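Local coordinates for profilin II (Acanthamoeba castellanii, PDB 1F2K), which binds monomeric actin and thereby prevents or enhances its polymerization depending on concentration, and binds PIP2, inhibiting formation of IP3 and DG, at residues T8-T13 with A110-K115; V16-I21 with I97-E102; A33-S38 with E61-R66; A46-D51 with R75-K80; T53-N58 with Y67-A72. All blocks are in the same frame, centred on the assembly; numbering follows the deposited sequence.

How the contacts relate
From the N terminus, helix 2-11 meets helix 106-121 in contact 1, closing a loop of about three quarters of the chain inside which the other four contacts are nested. Contact 2 pairs strand 18-23 with strand 94-100 and encloses contacts 3 to 5. Contact 3 joins the loop after strand 28-31 to the hairpin of strands 60-62 and 65-72; along the chain it crosses both contact 4 and contact 5. Contact 4 sets helix 39-50 on strand 76-81 and encloses contact 5, where helix 53-58 lies on the neighbouring strand 65-72. Contact 1 thus belongs to the terminal helix pair, and contacts 4 and 5 to the middle helices 39-50 and 53-58, packed on the sheet's other side.

Contact 1: T8-T13 with A110-K115; sequences TNLVGT and ANVVEK
Leu10 and Val112 bring together the N-terminal and C-terminal helices of the profilin fold, the pair that lies together on one side of the central antiparallel sheet and that in profilins generally frames the poly-L-proline site. The apolar part of the contact is small. Leu10 reaches over with one methyl, CD2, which lies 3.9 Å from Val112 CG1 and 4.2 Å from Val113 CG2, the leucine and Val112 side chains crossing at a slant. Both Leu10 and Val113 are buried: on the sheet side Leu10 touches Ala19 of strand 18-23, and Val113 touches Ile87 and Val89 of strand 84-90. Val112 points toward residues 8-13. Its CG1, anti to the backbone N (chi1 172°), meets the Leu10 methyl and, beside it, the carbonyl of Asn9, with Asn9 O 3.4 Å from that CG1.

Between the two segments a single water makes the polar link. It donates to Val112 O at 2.9 Å and weakly to Asn9 O, bridging two backbone carbonyls. Lys115, an actin-binding residue, is carried by the same C-terminal helix but does not touch residues 8-13.

Where the first helix gives way to a turn, Thr13 folds back on it. Its hydroxyl sits between its own backbone N and carbonyl carbon (chi1 67°), from where Thr13 OG1 donates to Leu10 O at 2.7 Å. Leu10 O also takes the Thr13 amide, while the hydroxyl is bonded in addition to Ala15 N. The Thr13 and Val112 side chains meet tip to tip, Thr13 OG1 lying 3.9 Å from Val112 CG1.

Contact 2: V16-I21 with I97-E102; sequences VTQAAI and IGVYNE
Val99 O is gripped by two successive amides: Thr17 N at 2.6 Å, in the carbonyl plane, and Gln18 N in a weak bond of 3.4 Å. Two residues facing one make a classic beta bulge at the start of strand 18-23. Beyond it the pairing is regular. Val99 N returns a nearly straight bond of 2.8 Å to Gln18 O, and Ala20 and Ile97 exchange a reciprocal pair, with Ala20 N to Ile97 O at 2.8 Å. Between them Ala19 faces Gly98 as a non-hydrogen-bonded pair; Gly98 has no side chain, and Val16 CG1 takes the ground above it, 4.0 Å from Gly98 CA.

Val99 carries the side-chain contact. Its CG2, lodged between the backbone N and carbonyl carbon, presses on Gln18 CB at 3.4 Å and also meets Thr17 OG1. At the bulge Thr17 turns its methyl to the other strand, CG2 lying 3.3 Å from Asn101 CG.

Gln18, Ala20, Ile97 and Val99 share one face of the sheet, where Phe35 covers Gln18 and Ala20; Ala19, on the other face, touches Val11 of helix 2-11. Strand 18-23, the first in the chain, and strand 94-100, the last, thus lie side by side within the antiparallel sheet of the profilin fold, the classic bulge opening the pair.

Contact 3: A33-S38 with E61-R66; sequences AGFAVS and ELAGTR
Val37 and Leu62 lie side by side and point the same way, with Val37 CG2 3.9 Å from Leu62 CD1. Neither side chain sits in a staggered arrangement. In Val37, CG1 nearly eclipses the backbone N (chi1 11°), and in Leu62 both torsions are off the usual minima, with CD1 almost eclipsing CA (chi2 0°). At this resolution such angles may reflect strain or imprecise placement of the methyls.

Ala63 makes the other half of the contact. It occupies the left-handed region of the backbone map, within a type I' turn from Leu62 to Thr65 that closes a beta hairpin; Leu62 N bonds to Thr65 O at 3.0 Å. Its methyl is thereby thrust toward the loop, where Ala63 CB comes within 3.1 Å of Ala36 O, a tight approach. The Phe35 ring, with CG anti to the backbone N (chi1 171°), swings in from the other segment and sets CE1 3.7 Å from Ala63 CB, meeting it obliquely.

A water joins the two backbones, accepting from Ser38 N at 2.8 Å and more weakly from Ala63 N. Ser38 is the N-cap of helix 39-50, its hydroxyl bonded to Asn41 N. Loop 33-38 runs from edge strand 28-31 to that helix, with Val37 on Ala20 of strand 18-23, and touches the hairpin that begins with the opposite edge strand, 60-62.

Contact 4: A46-D51 with R75-K80; sequences ANAFKD and RSVYGK
Phe49 has CG anti to its carbonyl carbon and beside the backbone N (chi1 -71°), a setting that carries its ring from the flank of the helix toward strand 76-81. There it meets Val77, whose CG1 stands anti to the backbone N, leaving CG2 as the branch that touches the ring. The side chains cross at a slant in a CH-pi contact: Val77 CG2 lies 3.9 Å from the centroid of the Phe49 ring, 27° off its normal. The methyl is displaced toward the rim, nearest Phe49 CE1 at 3.5 Å. That same CE1 is 3.3 Å from Arg75 O, approached obliquely, while Ser76 N and Ala46 O lie at the ring's edge in its plane.

In the profilin fold this is where helix 39-50 packs on the central sheet, on the side away from the terminal helices. The helix segment and strand 76-80 run at 118° to each other, with 8.8 Å between their axes. Phe49 reaches across to Thr88 and Lys90 of the next strand as well. Ala48 adds a looser touch, its CB 4.5 Å from Val77 CG2, and both residues also meet Ile55 of helix 53-58.

Ser76, the first strand residue, points away from the helix, opposite to Val77, and Arg75 just before the strand also points away. The arginine forms salt bridges with Asp118 and Glu114 of the C-terminal helix, and Ser76 OG is hydrogen-bonded to Glu114 OE2.

Contact 5: T53-N58 with Y67-A72; sequences TAIRSN and YVTIRA
The short helix 53-58 packs across strand 65-72 of the central sheet, Ile55 and Arg56 meeting Thr69 and Ala72. Ile55 faces the strand directly. Its CG1 branch lies between the backbone N and the carbonyl carbon (chi1 64°), which directs the terminal methyl CD1 onto Thr69 CG2 at 3.6 Å and, less closely, onto Ala72 CB at 4.0 Å. The Ile55 and Thr69 side chains cross at about a right angle. Thr69 turns its other branch to the helix backbone: the hydroxyl stands anti to the carbonyl carbon, beside the backbone N, and Thr69 OG1 donates to Ile55 O at 2.9 Å. The position of that carbonyl oxygen is somewhat uncertain, and the bond is correspondingly less sure.

Thr69 and Ala72 can both face the helix, although three residues apart, because the strand is interrupted between them. The chain turns a corner at Ile70, and Ile70 and Arg71 together face Tyr78 of strand 76-81 in a classic beta bulge, shifting the alternation by one. In the profilin fold this places the helix over the outer part of the sheet, with Ile55 also touching Phe60 of strand 60-62.

Arg56 comes alongside. One face of the guanidinium lies over the Ala72 methyl, Ala72 CB standing 3.5 Å above the Arg56 guanidinium plane and displaced toward its rim. Arg56 NH2 also approaches Ala72 O at 2.7 Å, but at an angle too poor for a hydrogen bond.

Contact 1: T8-T13 with A110-K115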
# COMPACT_ATOMS: atom_id res chain seq x y z
N THR A 8 4.12 10.36 -9.52
CA THR A 8 5.34 11.03 -9.16
C THR A 8 5.94 10.69 -7.83
O THR A 8 7.03 10.25 -7.78
CB THR A 8 5.17 12.53 -9.22
OG1 THR A 8 4.70 12.90 -10.54
CG2 THR A 8 6.50 13.17 -8.91
N ASN A 9 5.21 10.89 -6.75
CA ASN A 9 5.77 10.66 -5.42
C ASN A 9 6.02 9.22 -5.06
O ASN A 9 6.85 8.95 -4.20
CB ASN A 9 4.88 11.29 -4.35
CG ASN A 9 4.53 12.74 -4.65
OD1 ASN A 9 5.03 13.64 -4.02
ND2 ASN A 9 3.67 12.96 -5.62
N LEU A 10 5.28 8.29 -5.68
CA LEU A 10 5.50 6.86 -5.44
C LEU A 10 6.25 6.21 -6.59
O LEU A 10 7.48 6.04 -6.53
CB LEU A 10 4.18 6.17 -5.23
CG LEU A 10 3.55 6.67 -3.95
CD1 LEU A 10 2.19 6.00 -3.81
CD2 LEU A 10 4.48 6.38 -2.76
N VAL A 11 5.56 5.89 -7.66
CA VAL A 11 6.26 5.23 -8.76
C VAL A 11 7.42 6.03 -9.38
O VAL A 11 8.52 5.48 -9.59
CB VAL A 11 5.28 4.81 -9.86
CG1 VAL A 11 6.02 4.13 -10.99
CG2 VAL A 11 4.19 3.87 -9.26
N GLY A 12 7.20 7.33 -9.62
CA GLY A 12 8.25 8.12 -10.22
C GLY A 12 9.62 8.15 -9.51
O GLY A 12 10.66 8.48 -10.11
N THR A 13 9.62 7.78 -8.24
CA THR A 13 10.83 7.81 -7.47
C THR A 13 11.72 6.67 -7.73
O THR A 13 12.90 6.78 -7.54
CB THR A 13 10.55 7.72 -5.97
OG1 THR A 13 10.01 6.42 -5.67
CG2 THR A 13 9.58 8.82 -5.53
N ALA A 110 9.64 1.34 1.92
CA ALA A 110 8.87 1.69 3.10
C ALA A 110 9.06 3.17 3.35
O ALA A 110 8.12 3.85 3.73
CB ALA A 110 9.36 0.89 4.32
N ASN A 111 10.29 3.65 3.18
CA ASN A 111 10.60 5.05 3.40
C ASN A 111 9.76 5.95 2.45
O ASN A 111 9.12 6.90 2.86
CB ASN A 111 12.10 5.30 3.18
CG ASN A 111 12.96 4.77 4.32
OD1 ASN A 111 12.44 4.37 5.39
ND2 ASN A 111 14.29 4.78 4.12
N VAL A 112 9.73 5.61 1.18
CA VAL A 112 8.98 6.43 0.27
C VAL A 112 7.52 6.50 0.65
O VAL A 112 6.99 7.59 0.86
CB VAL A 112 9.21 5.93 -1.16
CG1 VAL A 112 8.31 6.61 -2.15
CG2 VAL A 112 10.68 6.22 -1.53
N VAL A 113 6.87 5.34 0.79
CA VAL A 113 5.47 5.29 1.14
C VAL A 113 5.12 5.96 2.46
O VAL A 113 4.19 6.73 2.53
CB VAL A 113 4.93 3.82 1.14
CG1 VAL A 113 3.40 3.80 1.34
CG2 VAL A 113 5.22 3.17 -0.18
N GLU A 114 5.84 5.65 3.52
CA GLU A 114 5.56 6.25 4.81
C GLU A 114 5.81 7.76 4.75
O GLU A 114 5.22 8.50 5.49
CB GLU A 114 6.46 5.65 5.86
CG GLU A 114 6.27 4.17 6.02
CD GLU A 114 5.20 3.86 7.05
OE1 GLU A 114 4.73 4.80 7.71
OE2 GLU A 114 4.84 2.70 7.22
N LYS A 115 6.72 8.20 3.89
CA LYS A 115 7.03 9.62 3.74
C LYS A 115 5.84 10.31 3.07
O LYS A 115 5.49 11.45 3.41
CB LYS A 115 8.31 9.81 2.88
CG LYS A 115 8.86 11.25 2.80
CD LYS A 115 9.96 11.37 1.70
CE LYS A 115 10.68 12.74 1.73
NZ LYS A 115 11.74 12.92 2.81
O HOH W 1 7.04 9.86 -0.95

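Contact 2: V16-I21 with I97-E102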
# COMPACT_ATOMS: atom_id res chain seq x y z
N VAL A 16 9.13 2.04 -5.64
CA VAL A 16 8.07 1.03 -5.73
C VAL A 16 7.91 0.87 -7.23
O VAL A 16 8.14 1.83 -7.99
CB VAL A 16 6.74 1.49 -5.08
CG1 VAL A 16 6.99 1.84 -3.67
CG2 VAL A 16 6.13 2.68 -5.83
N THR A 17 7.52 -0.31 -7.67
CA THR A 17 7.39 -0.55 -9.11
C THR A 17 5.96 -0.33 -9.51
O THR A 17 5.69 -0.07 -10.67
CB THR A 17 7.81 -2.01 -9.53
OG1 THR A 17 6.66 -2.87 -9.46
CG2 THR A 17 8.85 -2.61 -8.59
N GLN A 18 5.05 -0.40 -8.55
CA GLN A 18 3.62 -0.22 -8.81
C GLN A 18 2.94 0.37 -7.56
O GLN A 18 3.38 0.07 -6.44
CB GLN A 18 2.96 -1.56 -9.14
CG GLN A 18 3.25 -2.04 -10.53
CD GLN A 18 2.56 -3.35 -10.87
OE1 GLN A 18 2.57 -4.31 -10.08
NE2 GLN A 18 2.00 -3.41 -12.07
N ALA A 19 1.90 1.17 -7.73
CA ALA A 19 1.26 1.77 -6.56
C ALA A 19 -0.19 2.25 -6.72
O ALA A 19 -0.60 2.62 -7.81
CB ALA A 19 2.15 2.93 -6.03
N ALA A 20 -0.95 2.27 -5.64
CA ALA A 20 -2.33 2.74 -5.72
C ALA A 20 -2.70 3.49 -4.47
O ALA A 20 -2.00 3.42 -3.48
CB ALA A 20 -3.29 1.57 -5.90
N ILE A 21 -3.77 4.26 -4.50
CA ILE A 21 -4.18 4.98 -3.31
C ILE A 21 -5.66 4.66 -3.21
O ILE A 21 -6.44 4.88 -4.15
CB ILE A 21 -3.96 6.53 -3.39
CG1 ILE A 21 -2.45 6.88 -3.28
CG2 ILE A 21 -4.72 7.20 -2.25
CD1 ILE A 21 -2.06 8.32 -3.57
N ILE A 97 -0.61 2.35 -1.19
CA ILE A 97 -0.14 1.01 -1.49
C ILE A 97 0.99 1.04 -2.46
O ILE A 97 0.78 1.50 -3.56
CB ILE A 97 -1.24 0.17 -2.13
CG1 ILE A 97 -2.40 -0.03 -1.19
CG2 ILE A 97 -0.75 -1.18 -2.46
CD1 ILE A 97 -3.51 -0.68 -1.98
N GLY A 98 2.16 0.53 -2.07
CA GLY A 98 3.29 0.48 -2.98
C GLY A 98 4.01 -0.87 -3.01
O GLY A 98 4.49 -1.37 -1.97
N VAL A 99 4.11 -1.46 -4.20
CA VAL A 99 4.76 -2.75 -4.37
C VAL A 99 6.15 -2.52 -4.95
O VAL A 99 6.39 -1.58 -5.70
CB VAL A 99 3.94 -3.74 -5.32
CG1 VAL A 99 2.43 -3.58 -5.08
CG2 VAL A 99 4.27 -3.51 -6.74
N TYR A 100 7.07 -3.39 -4.59
CA TYR A 100 8.43 -3.26 -5.07
C TYR A 100 8.82 -4.65 -5.49
O TYR A 100 8.24 -5.63 -5.04
CB TYR A 100 9.32 -2.75 -3.95
CG TYR A 100 9.28 -3.60 -2.70
CD1 TYR A 100 10.03 -4.78 -2.62
CD2 TYR A 100 8.49 -3.25 -1.61
CE1 TYR A 100 9.99 -5.58 -1.48
CE2 TYR A 100 8.44 -4.04 -0.46
CZ TYR A 100 9.21 -5.21 -0.40
OH TYR A 100 9.17 -6.01 0.72
N ASN A 101 9.80 -4.73 -6.38
CA ASN A 101 10.22 -6.02 -6.89
C ASN A 101 11.62 -6.34 -6.42
O ASN A 101 12.24 -5.57 -5.69
CB ASN A 101 10.23 -5.98 -8.41
CG ASN A 101 11.17 -4.90 -8.96
OD1 ASN A 101 11.83 -4.20 -8.19
ND2 ASN A 101 11.24 -4.77 -10.28
N GLU A 102 12.10 -7.48 -6.89
CA GLU A 102 13.42 -7.96 -6.58
C GLU A 102 14.45 -6.84 -6.46
O GLU A 102 15.12 -6.71 -5.43
CB GLU A 102 13.86 -8.91 -7.68
CG GLU A 102 13.19 -10.27 -7.61
CD GLU A 102 14.23 -11.40 -7.54
OE1 GLU A 102 15.39 -11.13 -8.00
OE2 GLU A 102 13.90 -12.51 -7.04

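Contact 3: A33-S38 with E61-R66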
# COMPACT_ATOMS: atom_id res chain seq x y z
N ALA A 33 -0.25 3.00 -13.92
CA ALA A 33 -0.58 2.38 -15.20
C ALA A 33 -0.62 0.84 -15.20
O ALA A 33 0.37 0.18 -14.90
CB ALA A 33 0.38 2.87 -16.27
N GLY A 34 -1.76 0.27 -15.54
CA GLY A 34 -1.87 -1.18 -15.58
C GLY A 34 -1.81 -1.98 -14.28
O GLY A 34 -1.65 -3.19 -14.30
N PHE A 35 -1.95 -1.28 -13.16
CA PHE A 35 -1.90 -1.91 -11.87
C PHE A 35 -3.28 -1.71 -11.33
O PHE A 35 -3.82 -0.61 -11.37
CB PHE A 35 -0.87 -1.21 -10.99
CG PHE A 35 -0.89 -1.65 -9.56
CD1 PHE A 35 -0.66 -2.96 -9.23
CD2 PHE A 35 -1.13 -0.73 -8.53
CE1 PHE A 35 -0.67 -3.36 -7.90
CE2 PHE A 35 -1.15 -1.12 -7.19
CZ PHE A 35 -0.92 -2.43 -6.87
N ALA A 36 -3.88 -2.77 -10.86
CA ALA A 36 -5.23 -2.66 -10.38
C ALA A 36 -5.49 -3.52 -9.19
O ALA A 36 -5.19 -4.71 -9.20
CB ALA A 36 -6.20 -3.04 -11.49
N VAL A 37 -6.03 -2.91 -8.15
CA VAL A 37 -6.40 -3.67 -6.96
C VAL A 37 -7.92 -3.62 -6.82
O VAL A 37 -8.55 -2.54 -6.91
CB VAL A 37 -5.75 -3.15 -5.66
CG1 VAL A 37 -5.09 -1.84 -5.87
CG2 VAL A 37 -6.81 -3.08 -4.58
N SER A 38 -8.50 -4.80 -6.62
CA SER A 38 -9.94 -5.02 -6.46
C SER A 38 -10.48 -4.32 -5.22
O SER A 38 -9.76 -4.15 -4.21
CB SER A 38 -10.23 -6.51 -6.28
OG SER A 38 -9.82 -6.94 -4.97
N GLU A 61 -4.39 -10.46 -0.14
CA GLU A 61 -4.19 -10.38 -1.59
C GLU A 61 -4.23 -8.97 -2.18
O GLU A 61 -4.98 -8.12 -1.72
CB GLU A 61 -5.24 -11.21 -2.35
CG GLU A 61 -5.10 -12.74 -2.22
CD GLU A 61 -5.79 -13.52 -3.36
OE1 GLU A 61 -5.41 -13.28 -4.56
OE2 GLU A 61 -6.68 -14.36 -3.05
N LEU A 62 -3.45 -8.75 -3.23
CA LEU A 62 -3.43 -7.46 -3.90
C LEU A 62 -3.04 -7.63 -5.37
O LEU A 62 -1.92 -7.99 -5.68
CB LEU A 62 -2.47 -6.49 -3.18
CG LEU A 62 -3.06 -5.35 -2.32
CD1 LEU A 62 -4.54 -5.38 -2.33
CD2 LEU A 62 -2.58 -5.43 -0.89
N ALA A 63 -3.99 -7.37 -6.26
CA ALA A 63 -3.74 -7.50 -7.69
C ALA A 63 -3.20 -8.90 -8.10
O ALA A 63 -2.16 -9.03 -8.78
CB ALA A 63 -2.79 -6.38 -8.17
N GLY A 64 -3.93 -9.93 -7.67
CA GLY A 64 -3.58 -11.29 -8.04
C GLY A 64 -2.58 -11.99 -7.15
O GLY A 64 -2.79 -13.15 -6.80
N THR A 65 -1.49 -11.29 -6.80
CA THR A 65 -0.44 -11.85 -5.94
C THR A 65 -0.96 -11.94 -4.52
O THR A 65 -1.85 -11.17 -4.15
CB THR A 65 0.82 -10.95 -5.91
OG1 THR A 65 1.41 -10.91 -7.22
CG2 THR A 65 1.81 -11.48 -4.94
N ARG A 66 -0.43 -12.90 -3.77
CA ARG A 66 -0.79 -13.15 -2.37
C ARG A 66 0.41 -12.74 -1.53
O ARG A 66 1.58 -12.89 -1.97
CB ARG A 66 -1.06 -14.64 -2.12
CG ARG A 66 -1.41 -14.99 -0.66
CD ARG A 66 -2.83 -14.58 -0.31
NE ARG A 66 -3.42 -15.32 0.81
CZ ARG A 66 -4.69 -15.19 1.20
NH1 ARG A 66 -5.51 -14.37 0.56
NH2 ARG A 66 -5.15 -15.83 2.27
O HOH W 2 -6.84 -7.04 -7.03

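Contact 4: A46-D51 with R75-K80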
# COMPACT_ATOMS: atom_id res chain seq x y z
N ALA A 46 -8.23 -2.53 4.23
CA ALA A 46 -8.72 -1.48 5.08
C ALA A 46 -9.08 -2.05 6.45
O ALA A 46 -8.74 -1.46 7.48
CB ALA A 46 -9.94 -0.78 4.42
N ASN A 47 -9.77 -3.21 6.47
CA ASN A 47 -10.17 -3.79 7.76
C ASN A 47 -8.99 -4.19 8.64
O ASN A 47 -9.06 -4.03 9.89
CB ASN A 47 -11.08 -5.00 7.60
CG ASN A 47 -11.50 -5.59 8.99
OD1 ASN A 47 -12.34 -5.01 9.68
ND2 ASN A 47 -10.89 -6.71 9.39
N ALA A 48 -7.94 -4.72 8.00
CA ALA A 48 -6.69 -5.13 8.66
C ALA A 48 -6.10 -4.13 9.60
O ALA A 48 -5.55 -4.49 10.63
CB ALA A 48 -5.64 -5.51 7.62
N PHE A 49 -6.20 -2.86 9.22
CA PHE A 49 -5.67 -1.76 10.04
C PHE A 49 -6.44 -1.71 11.35
O PHE A 49 -5.88 -1.33 12.38
CB PHE A 49 -5.79 -0.42 9.27
CG PHE A 49 -4.83 -0.31 8.12
CD1 PHE A 49 -3.48 -0.07 8.36
CD2 PHE A 49 -5.23 -0.60 6.83
CE1 PHE A 49 -2.54 -0.14 7.35
CE2 PHE A 49 -4.26 -0.69 5.77
CZ PHE A 49 -2.94 -0.46 6.03
N LYS A 50 -7.71 -2.08 11.29
CA LYS A 50 -8.58 -2.08 12.46
C LYS A 50 -8.39 -3.39 13.22
O LYS A 50 -8.18 -3.38 14.44
CB LYS A 50 -10.06 -1.95 12.05
CG LYS A 50 -10.48 -0.57 11.54
CD LYS A 50 -11.26 0.29 12.56
CE LYS A 50 -10.38 0.82 13.72
NZ LYS A 50 -10.36 -0.07 14.95
N ASP A 51 -8.46 -4.52 12.50
CA ASP A 51 -8.29 -5.86 13.06
C ASP A 51 -7.40 -6.75 12.20
O ASP A 51 -7.85 -7.33 11.20
CB ASP A 51 -9.64 -6.53 13.23
CG ASP A 51 -9.55 -7.88 13.93
OD1 ASP A 51 -10.59 -8.58 13.97
OD2 ASP A 51 -8.46 -8.25 14.44
N ARG A 75 -1.32 1.76 11.75
CA ARG A 75 -0.91 2.70 10.71
C ARG A 75 -0.33 1.99 9.50
O ARG A 75 -0.60 2.39 8.36
CB ARG A 75 0.11 3.71 11.24
CG ARG A 75 0.82 4.45 10.15
CD ARG A 75 1.60 5.67 10.65
NE ARG A 75 2.61 6.04 9.67
CZ ARG A 75 2.92 7.29 9.37
NH1 ARG A 75 2.30 8.31 9.97
NH2 ARG A 75 3.88 7.51 8.49
N SER A 76 0.43 0.92 9.74
CA SER A 76 1.09 0.21 8.65
C SER A 76 0.83 -1.28 8.50
O SER A 76 0.65 -2.02 9.47
CB SER A 76 2.59 0.46 8.75
OG SER A 76 2.89 1.84 9.02
N VAL A 77 0.80 -1.74 7.26
CA VAL A 77 0.63 -3.15 7.02
C VAL A 77 1.55 -3.44 5.82
O VAL A 77 1.43 -2.83 4.75
CB VAL A 77 -0.80 -3.54 6.70
CG1 VAL A 77 -0.82 -4.96 6.24
CG2 VAL A 77 -1.69 -3.44 7.94
N TYR A 78 2.51 -4.33 6.06
CA TYR A 78 3.50 -4.70 5.07
C TYR A 78 3.41 -6.18 4.83
O TYR A 78 3.28 -6.96 5.77
CB TYR A 78 4.90 -4.45 5.59
CG TYR A 78 5.37 -3.04 5.84
CD1 TYR A 78 4.53 -1.93 5.70
CD2 TYR A 78 6.65 -2.83 6.28
CE1 TYR A 78 5.00 -0.61 6.01
CE2 TYR A 78 7.11 -1.55 6.59
CZ TYR A 78 6.30 -0.44 6.46
OH TYR A 78 6.83 0.80 6.83
N GLY A 79 3.52 -6.55 3.56
CA GLY A 79 3.51 -7.94 3.15
C GLY A 79 4.81 -8.24 2.42
O GLY A 79 5.51 -7.33 1.99
N LYS A 80 5.18 -9.52 2.32
CA LYS A 80 6.38 -9.88 1.58
C LYS A 80 6.13 -11.19 0.84
O LYS A 80 5.26 -11.98 1.24
CB LYS A 80 7.63 -9.99 2.48
CG LYS A 80 7.85 -11.30 3.19
CD LYS A 80 9.35 -11.60 3.44
CE LYS A 80 10.03 -10.54 4.33
NZ LYS A 80 11.40 -10.92 4.86

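Contact 5: T53-N58 with Y67-A72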
# COMPACT_ATOMS: atom_id res chain seq x y z
N THR A 53 -6.14 -9.62 12.89
CA THR A 53 -6.43 -11.03 13.13
C THR A 53 -6.57 -11.83 11.84
O THR A 53 -5.84 -12.80 11.61
CB THR A 53 -7.73 -11.18 13.94
OG1 THR A 53 -7.56 -10.58 15.24
CG2 THR A 53 -8.11 -12.65 14.04
N ALA A 54 -7.51 -11.42 11.00
CA ALA A 54 -7.73 -12.07 9.72
C ALA A 54 -6.47 -12.18 8.86
O ALA A 54 -6.15 -13.27 8.37
CB ALA A 54 -8.77 -11.32 8.96
N ILE A 55 -5.76 -11.06 8.66
CA ILE A 55 -4.56 -11.08 7.81
C ILE A 55 -3.35 -11.81 8.42
O ILE A 55 -2.48 -12.36 7.72
CB ILE A 55 -4.07 -9.62 7.36
CG1 ILE A 55 -3.64 -8.81 8.58
CG2 ILE A 55 -5.14 -8.90 6.56
CD1 ILE A 55 -2.68 -7.73 8.23
N ARG A 56 -3.28 -11.78 9.74
CA ARG A 56 -2.19 -12.48 10.38
C ARG A 56 -2.31 -13.98 10.10
O ARG A 56 -1.30 -14.64 9.87
CB ARG A 56 -2.17 -12.18 11.89
CG ARG A 56 -1.83 -10.70 12.20
CD ARG A 56 -1.80 -10.44 13.69
NE ARG A 56 -1.50 -9.04 14.06
CZ ARG A 56 -0.30 -8.43 14.00
NH1 ARG A 56 0.82 -9.05 13.57
NH2 ARG A 56 -0.22 -7.17 14.42
N SER A 57 -3.51 -14.54 10.07
CA SER A 57 -3.55 -15.99 9.82
C SER A 57 -3.43 -16.39 8.34
O SER A 57 -2.81 -17.43 8.01
CB SER A 57 -4.82 -16.60 10.47
OG SER A 57 -6.01 -16.40 9.71
N ASN A 58 -3.97 -15.58 7.44
CA ASN A 58 -3.88 -15.93 6.01
C ASN A 58 -3.16 -14.92 5.13
O ASN A 58 -3.11 -15.11 3.91
CB ASN A 58 -5.29 -16.14 5.44
CG ASN A 58 -6.17 -17.02 6.34
OD1 ASN A 58 -5.83 -18.18 6.60
ND2 ASN A 58 -7.29 -16.48 6.80
N TYR A 67 0.15 -12.24 -0.32
CA TYR A 67 1.24 -11.78 0.53
C TYR A 67 1.18 -12.31 1.96
O TYR A 67 0.13 -12.74 2.45
CB TYR A 67 1.27 -10.24 0.54
CG TYR A 67 1.68 -9.58 -0.80
CD1 TYR A 67 3.02 -9.38 -1.14
CD2 TYR A 67 0.71 -9.13 -1.70
CE1 TYR A 67 3.36 -8.74 -2.35
CE2 TYR A 67 1.04 -8.52 -2.89
CZ TYR A 67 2.37 -8.31 -3.21
OH TYR A 67 2.68 -7.64 -4.36
N VAL A 68 2.32 -12.27 2.62
CA VAL A 68 2.44 -12.71 3.99
C VAL A 68 2.74 -11.50 4.86
O VAL A 68 3.67 -10.70 4.60
CB VAL A 68 3.56 -13.80 4.10
CG1 VAL A 68 3.92 -14.10 5.58
CG2 VAL A 68 3.07 -15.07 3.37
N THR A 69 1.95 -11.37 5.91
CA THR A 69 2.06 -10.26 6.83
C THR A 69 3.35 -10.21 7.65
O THR A 69 3.59 -11.07 8.50
CB THR A 69 0.87 -10.30 7.76
OG1 THR A 69 -0.30 -10.58 6.98
CG2 THR A 69 0.68 -8.97 8.50
N ILE A 70 4.18 -9.19 7.40
CA ILE A 70 5.41 -9.03 8.16
C ILE A 70 5.11 -8.05 9.27
O ILE A 70 5.49 -8.27 10.42
CB ILE A 70 6.52 -8.31 7.41
CG1 ILE A 70 6.75 -8.89 6.05
CG2 ILE A 70 7.80 -8.43 8.19
CD1 ILE A 70 7.78 -8.04 5.30
N ARG A 71 4.47 -6.93 8.90
CA ARG A 71 4.13 -5.89 9.87
C ARG A 71 2.63 -5.60 9.88
O ARG A 71 2.00 -5.65 8.83
CB ARG A 71 4.85 -4.57 9.55
CG ARG A 71 4.53 -3.49 10.59
CD ARG A 71 4.77 -2.06 10.16
NE ARG A 71 6.16 -1.66 10.11
CZ ARG A 71 6.66 -0.50 10.58
NH1 ARG A 71 5.87 0.39 11.15
NH2 ARG A 71 7.95 -0.23 10.48
N ALA A 72 2.05 -5.32 11.05
CA ALA A 72 0.64 -4.97 11.08
C ALA A 72 0.23 -4.17 12.31
O ALA A 72 0.02 -4.73 13.38
CB ALA A 72 -0.22 -6.22 10.95